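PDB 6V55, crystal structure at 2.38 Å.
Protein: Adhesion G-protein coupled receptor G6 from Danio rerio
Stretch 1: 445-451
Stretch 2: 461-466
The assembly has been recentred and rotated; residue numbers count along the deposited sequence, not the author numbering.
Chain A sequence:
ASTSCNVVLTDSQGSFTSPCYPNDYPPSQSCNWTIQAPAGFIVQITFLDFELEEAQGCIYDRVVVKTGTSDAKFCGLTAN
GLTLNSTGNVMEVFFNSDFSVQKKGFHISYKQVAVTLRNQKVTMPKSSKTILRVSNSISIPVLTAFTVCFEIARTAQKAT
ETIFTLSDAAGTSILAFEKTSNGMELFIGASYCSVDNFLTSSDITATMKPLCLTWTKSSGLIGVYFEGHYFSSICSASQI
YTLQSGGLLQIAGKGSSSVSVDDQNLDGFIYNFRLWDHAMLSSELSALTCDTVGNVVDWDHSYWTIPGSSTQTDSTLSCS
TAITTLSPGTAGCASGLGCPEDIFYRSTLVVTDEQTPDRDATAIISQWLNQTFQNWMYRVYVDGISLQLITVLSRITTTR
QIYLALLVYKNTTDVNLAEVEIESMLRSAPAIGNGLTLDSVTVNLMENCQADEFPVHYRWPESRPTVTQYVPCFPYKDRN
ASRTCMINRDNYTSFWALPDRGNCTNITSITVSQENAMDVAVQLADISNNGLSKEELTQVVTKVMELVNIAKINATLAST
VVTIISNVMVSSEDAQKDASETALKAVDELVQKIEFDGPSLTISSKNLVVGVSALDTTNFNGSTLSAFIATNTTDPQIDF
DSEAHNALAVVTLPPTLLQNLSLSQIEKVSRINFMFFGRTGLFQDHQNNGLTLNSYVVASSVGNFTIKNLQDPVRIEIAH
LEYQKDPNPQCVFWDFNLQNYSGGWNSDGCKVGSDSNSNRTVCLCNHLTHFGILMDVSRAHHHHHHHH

Stretch 1, residues 445-451: LMENCQA
Stretch 2, residues 461-466: PESRPT

Two extended segments of one chain run nearly antiparallel, their end-to-end directions 161° apart, and bury 431 Å² between them. Most of stretch 1 keeps phi near -60 to -72° and psi between 128 and 158°, an open, polyproline-like path that meets its partner in one antiparallel bridge instead of a continuous ladder. That bridge pairs Cys 449 with Ser 463, CA to CA 5.3 Å. Ser 463 adopts a fuller beta conformation, phi/psi -142/141, and both hydrogen bonds of the pair form: Ser 463 N to Cys 449 O at 3.0 Å with an N-H...O angle of 161°, and Cys 449 N to Ser 463 O at 3.0 Å with a more bent 131°. Beside the bridge the CA atoms of Asn 448 and Arg 464 lie 4.8 Å apart, and those of Ala 451 and Glu 462 4.4 Å.

The side chains of Asn 448 and Glu 462 join across this backbone pair. Asn 448 leaves its backbone sideways with chi1 m (-73°) and chi2 -17°, which lets ND2 donate to Glu 462 OE2 at 2.9 Å and an almost linear 175°, while its OD1 lies 3.3 Å from Arg 464 CA. Glu 462 also starts sideways, but chi1 t (-166°) and chi2 t (-169°) extend it, with chi3 -26°, so that its carboxylate reaches the amide. Its CG passes 3.4 Å from Cys 449 O, and its CA makes a CA-H...O contact with that same oxygen, also at 3.4 Å.

Gln 450 points away at CB, yet chi1 m and chi2 m, followed by chi3 96°, bring its end nearer. A water donates to Gln 450 OE1 at 3.3 Å and to Glu 462 OE2 at 2.5 Å, so this carboxylate oxygen accepts from both the asparagine amide and the water.

Apolar packing takes over beyond Asn 448. Met 446 points toward stretch 2 with chi1 t, chi2 off-well at 109° and chi3 p; its CG meets CG of the C-gamma-exo ring of Pro 465 at 3.7 Å. Neighbouring Glu 447 points away and its carboxylate is satisfied elsewhere in the structure.

Ser 463 turns its side chain away with chi1 m (-48°), and its OG donates to Pro 461 O at 3.0 Å, a bond within its own stretch. Arg 464 is m at chi1 and t at chi2; its CB points away overall but still touches stretch 1. At the other end, Ala 451 CA lies 4.1 Å from Pro 461 C, with Ala 451 CB close behind at 4.2 Å from the same carbon, while the ring of Pro 461 points away.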

# COMPACT_ATOMS: atom_id res chain seq x y z
N LEU A 445 -8.37 5.25 -24.36
CA LEU A 445 -9.10 5.25 -23.11
C LEU A 445 -8.80 6.54 -22.36
O LEU A 445 -7.65 6.99 -22.31
CB LEU A 445 -8.71 4.03 -22.29
CG LEU A 445 -9.24 3.87 -20.87
CD1 LEU A 445 -10.72 3.64 -20.90
CD2 LEU A 445 -8.53 2.68 -20.25
N MET A 446 -9.86 7.15 -21.84
CA MET A 446 -9.77 8.47 -21.23
C MET A 446 -8.98 8.40 -19.93
O MET A 446 -9.25 7.55 -19.08
CB MET A 446 -11.15 9.04 -20.98
CG MET A 446 -11.18 10.23 -20.09
SD MET A 446 -11.57 11.63 -21.07
CE MET A 446 -13.31 11.38 -21.28
N GLU A 447 -7.99 9.29 -19.82
CA GLU A 447 -6.99 9.23 -18.78
C GLU A 447 -7.60 9.60 -17.44
O GLU A 447 -8.46 10.49 -17.37
CB GLU A 447 -5.83 10.17 -19.11
CG GLU A 447 -5.10 9.84 -20.44
CD GLU A 447 -5.74 10.44 -21.72
OE1 GLU A 447 -5.77 9.73 -22.74
OE2 GLU A 447 -6.24 11.59 -21.69
N ASN A 448 -7.21 8.86 -16.41
CA ASN A 448 -7.60 9.14 -15.03
C ASN A 448 -7.07 10.49 -14.58
O ASN A 448 -6.00 10.93 -15.02
CB ASN A 448 -7.02 8.06 -14.11
CG ASN A 448 -7.73 6.76 -14.23
OD1 ASN A 448 -8.83 6.70 -14.75
ND2 ASN A 448 -7.11 5.70 -13.73
N CYS A 449 -7.81 11.16 -13.70
CA CYS A 449 -7.24 12.29 -12.97
C CYS A 449 -6.16 11.76 -12.04
O CYS A 449 -6.39 10.80 -11.29
CB CYS A 449 -8.30 13.04 -12.17
SG CYS A 449 -9.61 13.81 -13.13
N GLN A 450 -4.97 12.35 -12.11
CA GLN A 450 -3.85 11.88 -11.31
C GLN A 450 -4.06 12.24 -9.84
O GLN A 450 -4.86 13.13 -9.51
CB GLN A 450 -2.54 12.49 -11.81
CG GLN A 450 -2.11 11.98 -13.18
CD GLN A 450 -1.91 10.47 -13.22
OE1 GLN A 450 -2.81 9.72 -13.60
NE2 GLN A 450 -0.72 10.01 -12.83
N ALA A 451 -3.36 11.51 -8.97
CA ALA A 451 -3.28 11.87 -7.56
C ALA A 451 -2.65 13.24 -7.40
O ALA A 451 -1.70 13.58 -8.10
CB ALA A 451 -2.48 10.83 -6.80
N PRO A 461 -6.73 10.81 -4.19
CA PRO A 461 -6.14 9.69 -4.95
C PRO A 461 -6.55 9.73 -6.42
O PRO A 461 -7.40 10.52 -6.83
CB PRO A 461 -6.70 8.45 -4.24
CG PRO A 461 -7.97 8.91 -3.59
CD PRO A 461 -7.79 10.37 -3.27
N GLU A 462 -5.91 8.85 -7.21
CA GLU A 462 -6.16 8.74 -8.65
C GLU A 462 -7.58 8.27 -8.89
O GLU A 462 -8.10 7.44 -8.13
CB GLU A 462 -5.18 7.73 -9.28
CG GLU A 462 -5.09 7.74 -10.81
CD GLU A 462 -4.31 6.54 -11.33
OE1 GLU A 462 -3.47 6.01 -10.58
OE2 GLU A 462 -4.55 6.12 -12.49
N SER A 463 -8.25 8.83 -9.89
CA SER A 463 -9.67 8.55 -10.06
C SER A 463 -10.06 8.43 -11.52
O SER A 463 -9.62 9.22 -12.36
CB SER A 463 -10.53 9.64 -9.43
OG SER A 463 -10.09 9.95 -8.12
N ARG A 464 -10.94 7.47 -11.80
CA ARG A 464 -11.62 7.36 -13.08
C ARG A 464 -12.55 8.57 -13.29
O ARG A 464 -12.91 9.24 -12.32
CB ARG A 464 -12.39 6.03 -13.13
CG ARG A 464 -11.46 4.81 -13.20
CD ARG A 464 -12.20 3.51 -13.54
NE ARG A 464 -12.11 2.56 -12.43
CZ ARG A 464 -11.53 1.35 -12.49
NH1 ARG A 464 -10.99 0.91 -13.63
NH2 ARG A 464 -11.51 0.58 -11.40
N PRO A 465 -12.87 8.92 -14.54
CA PRO A 465 -13.79 10.04 -14.79
C PRO A 465 -15.19 9.83 -14.22
O PRO A 465 -15.74 8.72 -14.27
CB PRO A 465 -13.84 10.12 -16.32
CG PRO A 465 -12.54 9.59 -16.75
CD PRO A 465 -12.15 8.53 -15.78
N THR A 466 -15.75 10.93 -13.70
CA THR A 466 -17.04 11.12 -12.97
C THR A 466 -17.05 10.47 -11.59
O THR A 466 -18.09 10.44 -10.93
CB THR A 466 -18.29 10.68 -13.76
OG1 THR A 466 -18.42 9.26 -13.68
CG2 THR A 466 -18.25 11.13 -15.25
O HOH W 1 -2.92 6.52 -14.33